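Cytochrome P450 reductase (Amycolatopsis methanolica 239, PDB 5OGX) transfers electrons from NADH, through FAD and a [2Fe-2S] cluster, to the partner cytochrome P450 that O-demethylates guaiacol and other lignin-derived aromatics. Local coordinates at residues D102-V107 with G123-L128; Q20-A25 with A79-D84; P200-D205 with L230-S235. All coordinates share one frame; numbering follows the deposited sequence. Where two conformers were deposited one is given.

Contact 1: residues D102-V107 with G123-L128; sequences DLTATV and GLAEPL
Gly123 meets Thr106 as an antiparallel hydrogen-bonded pair, the two residues exchanging backbone bonds in both directions: Gly123 N gives to Thr106 O at 2.7 Å, and Thr106 N returns a bond to Gly123 O at 2.8 Å. That second carbonyl also takes a CA-H...O contact from Ala105 CA, 3.2 Å from Gly123 O. The Thr106 side chain makes its nearest approach with CB, to the same Gly123 O.

At Leu124, opposite Ala105 in a non-hydrogen-bonded pair, CD2 is the methyl that touches, lying 3.8 Å from Ala105 CB and against Leu103 CB as well. Strands 101-114 and 117-124 form a beta hairpin in the antiparallel sheet of the FAD-binding domain, and this contact is at its open end, remote from the turn. Leu161 of strand 160-166, the next strand of the sheet, packs on Leu103, Leu124 and Leu128 together.

Ala125 has already left the strand, yet its N still bonds to Thr104 O at 3.2 Å, a less straight link with 142° at the hydrogen. Its methyl rests against the threonine side chain, Ala125 CB being 3.9 Å from Thr104 CB with Thr104 CG2 slightly farther. The chain then loops round and brings back Leu128, whose side chain crosses that of Leu103 at about a right angle, methyl against methyl, with Leu128 CD1 3.9 Å from Leu103 CD2.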
# COMPACT_ATOMS: atom_id res chain seq x y z
N ASP A 102 -15.23 6.35 -6.72
CA ASP A 102 -16.01 6.20 -5.49
C ASP A 102 -16.70 4.84 -5.48
O ASP A 102 -17.31 4.44 -6.48
CB ASP A 102 -17.04 7.31 -5.38
CG ASP A 102 -16.41 8.68 -5.50
OD1 ASP A 102 -15.65 9.06 -4.59
OD2 ASP A 102 -16.66 9.37 -6.51
N LEU A 103 -16.61 4.14 -4.36
CA LEU A 103 -17.11 2.78 -4.27
C LEU A 103 -18.45 2.75 -3.56
O LEU A 103 -18.70 3.54 -2.64
CB LEU A 103 -16.13 1.88 -3.51
CG LEU A 103 -14.68 1.95 -3.98
CD1 LEU A 103 -13.80 1.01 -3.15
CD2 LEU A 103 -14.60 1.63 -5.47
N THR A 104 -19.31 1.84 -4.00
CA THR A 104 -20.56 1.53 -3.30
C THR A 104 -20.29 0.24 -2.53
O THR A 104 -20.49 -0.86 -3.04
CB THR A 104 -21.73 1.39 -4.27
OG1 THR A 104 -21.89 2.62 -5.00
CG2 THR A 104 -23.01 1.10 -3.52
N ALA A 105 -19.78 0.38 -1.31
CA ALA A 105 -19.21 -0.73 -0.55
C ALA A 105 -20.08 -1.07 0.65
O ALA A 105 -20.50 -0.17 1.38
CB ALA A 105 -17.80 -0.40 -0.07
N THR A 106 -20.34 -2.37 0.85
CA THR A 106 -21.17 -2.86 1.95
C THR A 106 -20.41 -3.92 2.73
O THR A 106 -19.81 -4.83 2.13
CB THR A 106 -22.50 -3.44 1.42
OG1 THR A 106 -23.17 -2.46 0.62
CG2 THR A 106 -23.40 -3.84 2.58
N VAL A 107 -20.42 -3.81 4.05
CA VAL A 107 -19.72 -4.80 4.87
C VAL A 107 -20.42 -6.14 4.71
O VAL A 107 -21.61 -6.28 5.03
CB VAL A 107 -19.66 -4.37 6.34
CG1 VAL A 107 -18.96 -5.45 7.16
CG2 VAL A 107 -18.94 -3.03 6.49
N GLY A 123 -18.24 -5.79 0.16
CA GLY A 123 -18.83 -6.12 -1.13
C GLY A 123 -19.09 -4.87 -1.95
O GLY A 123 -19.52 -3.84 -1.43
N LEU A 124 -18.81 -4.97 -3.24
CA LEU A 124 -18.93 -3.84 -4.16
C LEU A 124 -20.11 -4.04 -5.10
O LEU A 124 -20.41 -5.17 -5.51
CB LEU A 124 -17.66 -3.67 -4.99
CG LEU A 124 -16.41 -3.37 -4.17
CD1 LEU A 124 -15.24 -3.13 -5.13
CD2 LEU A 124 -16.63 -2.16 -3.27
N ALA A 125 -20.76 -2.93 -5.46
CA ALA A 125 -21.84 -3.00 -6.43
C ALA A 125 -21.33 -3.31 -7.83
O ALA A 125 -22.04 -3.94 -8.63
CB ALA A 125 -22.64 -1.70 -6.43
N GLU A 126 -20.12 -2.86 -8.16
CA GLU A 126 -19.48 -3.04 -9.46
C GLU A 126 -18.05 -3.52 -9.27
O GLU A 126 -17.40 -3.15 -8.28
CB GLU A 126 -19.48 -1.74 -10.27
CG GLU A 126 -20.78 -0.94 -10.19
CD GLU A 126 -21.94 -1.65 -10.85
OE1 GLU A 126 -23.11 -1.30 -10.55
OE2 GLU A 126 -21.70 -2.56 -11.68
N PRO A 127 -17.52 -4.31 -10.21
CA PRO A 127 -16.13 -4.76 -10.08
C PRO A 127 -15.17 -3.58 -10.02
O PRO A 127 -15.34 -2.57 -10.72
CB PRO A 127 -15.90 -5.59 -11.35
CG PRO A 127 -17.25 -5.94 -11.84
CD PRO A 127 -18.21 -4.89 -11.38
N LEU A 128 -14.15 -3.72 -9.19
CA LEU A 128 -13.08 -2.73 -9.09
C LEU A 128 -11.86 -3.21 -9.86
O LEU A 128 -11.40 -4.34 -9.65
CB LEU A 128 -12.71 -2.49 -7.63
CG LEU A 128 -11.63 -1.42 -7.43
CD1 LEU A 128 -12.17 -0.08 -7.92
CD2 LEU A 128 -11.22 -1.35 -5.96

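Contact 2: residues Q20-A25 with A79-D84; sequences QTLLEA and ARPLAD
The CA atoms of Thr21 and Arg80 lie 4.6 Å apart, and beside them Leu22 N donates to Ala79 O at 3.0 Å, arriving nearly along the C=O axis. The same carbonyl oxygen receives a CA-H...O contact from Thr21 CA. Thr21 is the N-cap of helix 22-28: chi1 of 66° sets OG1 between the backbone N and the carbonyl carbon, where it accepts from Glu24 N at 3.3 Å. Its methyl is thereby turned to the other segment, and Thr21 CG2 lies over one face of the Arg80 guanidinium, off its centre and 3.8 Å from Arg80 NH2. Arg80 NE bonds to Gly19 O, which ties the group to the loop before the helix. Leu22 divides its methyls, CD1 going to Ala79 CB while Leu22 CD2 slides past the proline ring, 4.0 Å from Pro81 CD.

The contact belongs to the [2Fe-2S] ferredoxin domain, of the beta-grasp type. Cys77, a ligand of the cluster, has its side chain about 5 Å from that of Thr21; strand 80-81 pairs with strand 54-55, and Val7 of strand 5-9 touches both Leu22 and Pro81, while Cys16 of strand 12-16 packs on Pro81.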
# COMPACT_ATOMS: atom_id res chain seq x y z
N GLN A 20 -10.24 20.38 -5.59
CA GLN A 20 -9.74 19.03 -5.82
C GLN A 20 -8.23 19.05 -5.99
O GLN A 20 -7.67 19.99 -6.55
CB GLN A 20 -10.42 18.45 -7.06
CG GLN A 20 -10.03 17.06 -7.45
CD GLN A 20 -10.86 16.56 -8.61
OE1 GLN A 20 -11.18 17.31 -9.54
NE2 GLN A 20 -11.25 15.30 -8.55
N THR A 21 -7.56 18.00 -5.49
CA THR A 21 -6.11 17.95 -5.60
C THR A 21 -5.67 17.45 -6.97
O THR A 21 -6.41 16.74 -7.67
CB THR A 21 -5.52 17.04 -4.52
OG1 THR A 21 -5.94 15.69 -4.76
CG2 THR A 21 -5.96 17.49 -3.14
N LEU A 22 -4.45 17.83 -7.36
CA LEU A 22 -3.89 17.37 -8.62
C LEU A 22 -3.90 15.85 -8.70
O LEU A 22 -4.32 15.26 -9.71
CB LEU A 22 -2.47 17.90 -8.79
CG LEU A 22 -2.30 19.41 -8.90
CD1 LEU A 22 -0.84 19.78 -9.20
CD2 LEU A 22 -3.23 19.94 -9.96
N LEU A 23 -3.41 15.18 -7.66
CA LEU A 23 -3.35 13.72 -7.70
C LEU A 23 -4.72 13.12 -7.96
O LEU A 23 -4.87 12.24 -8.81
CB LEU A 23 -2.76 13.17 -6.40
CG LEU A 23 -2.69 11.63 -6.41
CD1 LEU A 23 -1.74 11.10 -7.49
CD2 LEU A 23 -2.27 11.12 -5.04
N GLU A 24 -5.75 13.58 -7.24
CA GLU A 24 -7.05 12.95 -7.39
C GLU A 24 -7.66 13.24 -8.75
O GLU A 24 -8.30 12.37 -9.34
CB GLU A 24 -7.98 13.39 -6.26
CG GLU A 24 -7.51 12.79 -4.96
CD GLU A 24 -8.58 12.69 -3.91
OE1 GLU A 24 -9.60 13.41 -4.04
OE2 GLU A 24 -8.37 11.92 -2.95
N ALA A 25 -7.42 14.44 -9.29
CA ALA A 25 -7.89 14.74 -10.63
C ALA A 25 -7.25 13.81 -11.66
O ALA A 25 -7.94 13.27 -12.54
CB ALA A 25 -7.62 16.20 -10.97
N ALA A 79 -1.63 19.60 -3.40
CA ALA A 79 -1.71 20.82 -4.18
C ALA A 79 -3.05 20.93 -4.89
O ALA A 79 -3.52 19.97 -5.52
CB ALA A 79 -0.57 20.86 -5.21
N ARG A 80 -3.69 22.10 -4.77
CA ARG A 80 -4.87 22.39 -5.55
C ARG A 80 -4.60 23.56 -6.48
O ARG A 80 -3.95 24.53 -6.09
CB ARG A 80 -6.08 22.72 -4.65
CG ARG A 80 -6.44 21.57 -3.70
CD ARG A 80 -7.55 21.96 -2.72
NE ARG A 80 -8.00 20.79 -1.97
CZ ARG A 80 -7.36 20.29 -0.92
NH1 ARG A 80 -6.25 20.87 -0.48
NH2 ARG A 80 -7.83 19.20 -0.31
N PRO A 81 -5.06 23.48 -7.72
CA PRO A 81 -4.71 24.51 -8.71
C PRO A 81 -5.44 25.81 -8.42
O PRO A 81 -6.59 25.82 -7.99
CB PRO A 81 -5.18 23.90 -10.03
CG PRO A 81 -6.32 22.98 -9.63
CD PRO A 81 -5.91 22.42 -8.30
N LEU A 82 -4.75 26.92 -8.67
CA LEU A 82 -5.35 28.25 -8.66
C LEU A 82 -5.42 28.84 -10.06
O LEU A 82 -5.89 29.97 -10.23
CB LEU A 82 -4.57 29.18 -7.73
CG LEU A 82 -4.37 28.66 -6.30
CD1 LEU A 82 -3.27 29.44 -5.59
CD2 LEU A 82 -5.67 28.72 -5.53
N ALA A 83 -4.94 28.10 -11.06
CA ALA A 83 -4.97 28.47 -12.46
C ALA A 83 -4.69 27.21 -13.26
O ALA A 83 -4.36 26.16 -12.69
CB ALA A 83 -3.95 29.57 -12.78
N ASP A 84 -4.82 27.30 -14.58
CA ASP A 84 -4.38 26.18 -15.41
C ASP A 84 -2.90 25.92 -15.13
O ASP A 84 -2.10 26.86 -15.09
CB ASP A 84 -4.60 26.48 -16.89
CG ASP A 84 -6.05 26.70 -17.22
OD1 ASP A 84 -6.91 26.40 -16.36
OD2 ASP A 84 -6.33 27.17 -18.34

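Contact 3: residues P200-D205 with L230-S235; sequences PPPDED and LARHPS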
# COMPACT_ATOMS: atom_id res chain seq x y z
N PRO A 200 5.35 -5.20 -11.38
CA PRO A 200 5.44 -4.63 -12.72
C PRO A 200 4.56 -5.41 -13.68
O PRO A 200 4.04 -6.49 -13.33
CB PRO A 200 6.93 -4.78 -13.07
CG PRO A 200 7.37 -5.95 -12.28
CD PRO A 200 6.59 -5.89 -10.98
N PRO A 201 4.33 -4.89 -14.89
CA PRO A 201 3.54 -5.65 -15.87
C PRO A 201 4.15 -7.02 -16.09
O PRO A 201 5.37 -7.21 -15.95
CB PRO A 201 3.63 -4.78 -17.14
CG PRO A 201 3.95 -3.41 -16.65
CD PRO A 201 4.78 -3.59 -15.42
N PRO A 202 3.32 -8.01 -16.43
CA PRO A 202 3.85 -9.38 -16.63
C PRO A 202 5.04 -9.45 -17.57
O PRO A 202 5.98 -10.21 -17.31
CB PRO A 202 2.64 -10.14 -17.19
CG PRO A 202 1.47 -9.42 -16.65
CD PRO A 202 1.86 -7.97 -16.56
N ASP A 203 5.04 -8.64 -18.64
CA ASP A 203 6.14 -8.64 -19.61
C ASP A 203 7.46 -8.21 -19.01
O ASP A 203 8.51 -8.55 -19.55
CB ASP A 203 5.81 -7.72 -20.78
CG ASP A 203 4.64 -8.20 -21.60
OD1 ASP A 203 4.28 -9.39 -21.48
OD2 ASP A 203 4.07 -7.38 -22.36
N GLU A 204 7.44 -7.45 -17.91
CA GLU A 204 8.67 -6.95 -17.30
C GLU A 204 9.04 -7.73 -16.04
O GLU A 204 9.86 -7.26 -15.25
CB GLU A 204 8.53 -5.46 -16.98
CG GLU A 204 8.03 -4.64 -18.16
CD GLU A 204 7.71 -3.20 -17.79
OE1 GLU A 204 6.90 -2.58 -18.50
OE2 GLU A 204 8.28 -2.70 -16.79
N ASP A 205 8.45 -8.91 -15.86
CA ASP A 205 8.65 -9.74 -14.67
C ASP A 205 9.49 -10.94 -15.07
O ASP A 205 8.98 -11.87 -15.70
CB ASP A 205 7.30 -10.15 -14.08
CG ASP A 205 7.44 -10.96 -12.79
OD1 ASP A 205 8.58 -11.32 -12.41
OD2 ASP A 205 6.39 -11.24 -12.16
N LEU A 230 3.08 -15.83 -7.91
CA LEU A 230 3.12 -17.28 -8.05
C LEU A 230 2.22 -17.76 -9.18
O LEU A 230 2.52 -18.77 -9.83
CB LEU A 230 2.74 -17.93 -6.72
CG LEU A 230 3.82 -17.85 -5.63
CD1 LEU A 230 3.25 -18.27 -4.26
CD2 LEU A 230 5.05 -18.69 -6.00
N ALA A 231 1.11 -17.06 -9.44
CA ALA A 231 0.28 -17.43 -10.58
C ALA A 231 1.04 -17.22 -11.89
O ALA A 231 0.96 -18.05 -12.80
CB ALA A 231 -1.03 -16.63 -10.57
N ARG A 232 1.80 -16.12 -11.98
CA ARG A 232 2.61 -15.85 -13.17
C ARG A 232 3.73 -16.86 -13.34
O ARG A 232 4.03 -17.29 -14.47
CB ARG A 232 3.22 -14.45 -13.08
CG ARG A 232 2.24 -13.30 -13.02
CD ARG A 232 2.99 -12.00 -12.79
NE ARG A 232 2.10 -10.85 -12.86
CZ ARG A 232 2.52 -9.60 -12.88
NH1 ARG A 232 3.83 -9.35 -12.84
NH2 ARG A 232 1.64 -8.60 -12.96
N HIS A 233 4.41 -17.21 -12.25
CA HIS A 233 5.57 -18.10 -12.29
C HIS A 233 5.45 -19.10 -11.14
O HIS A 233 5.96 -18.87 -10.04
CB HIS A 233 6.88 -17.30 -12.17
CG HIS A 233 7.20 -16.50 -13.40
ND1 HIS A 233 6.99 -15.14 -13.47
CD2 HIS A 233 7.72 -16.86 -14.59
CE1 HIS A 233 7.37 -14.70 -14.66
NE2 HIS A 233 7.82 -15.73 -15.36
N PRO A 234 4.77 -20.22 -11.38
CA PRO A 234 4.41 -21.12 -10.26
C PRO A 234 5.59 -21.72 -9.52
O PRO A 234 5.43 -22.12 -8.37
CB PRO A 234 3.58 -22.20 -10.95
CG PRO A 234 2.98 -21.51 -12.13
CD PRO A 234 4.03 -20.54 -12.61
N SER A 235 6.77 -21.81 -10.14
CA SER A 235 7.91 -22.44 -9.50
C SER A 235 8.86 -21.44 -8.89
O SER A 235 9.90 -21.84 -8.35
CB SER A 235 8.66 -23.32 -10.50
OG SER A 235 7.91 -24.48 -10.81
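Arg232 points its guanidinium end-on at a single carbonyl oxygen, Pro200 O, and grips it with both terminal nitrogens. The shorter bond runs from Arg232 NH1 to Pro200 O at 2.9 Å; the longer, from Arg232 NH2 to Pro200 O at 3.2 Å, is also the more bent. The oxygen lies close to the guanidinium plane, whereas the two nitrogens approach it from opposite faces of the carbonyl plane. An extended chain from CG to NE carries the group across from the last turn of helix 219-232.

Asp205 comes in beside NH1, on the flank next to Arg232 CD and near the guanidinium plane. Its CG is anti to the backbone N (chi1 -177°), and Asp205 OD2 takes a bond from Arg232 NH1 at 3.3 Å, on the anti side of the carboxylate. This salt bridge is a single bond, not a paired one, and the carboxylate and guanidinium planes are turned 57° apart. Over one face of the guanidinium sits the ring of Pro202, crossing the arginine at about a right angle, with Pro202 CD 3.7 Å from Arg232 NH2.

His233, the first residue beyond the helix, meets Asp205 tip to tip, the ring and carboxylate planes 66° apart. Its nearest approach is to the backbone, however: His233 CE1 is 3.4 Å from Asp205 O.

Asp205 OD1 makes a salt bridge with Arg236 and accepts from Gly207 N. A chiefly polar surface contact thus joins the loop before strand 210-215 to the end of helix 219-232 of the NAD-binding domain, and two arginines around Asp205 would be expected to lower its pKa.

Along the chain the contacts follow one another without overlap, contact 2 first, then contact 1, then contact 3, and their order mirrors the modular build of the reductase. Contact 2 belongs to the [2Fe-2S] domain, contact 1 to the antiparallel sheet of the FAD-binding domain, and contact 3 joins the loop leading from strand 187-194 of that sheet into strand 210-215 to a helix of the NAD-binding domain. The centres of contacts 1 and 2 lie about 26 Å apart, those of contacts 1 and 3 about 28 Å, and those of contacts 2 and 3 about 36 Å; none touch. Each therefore lies in its own part of the chain, which carries electrons from NADH through flavin to cluster.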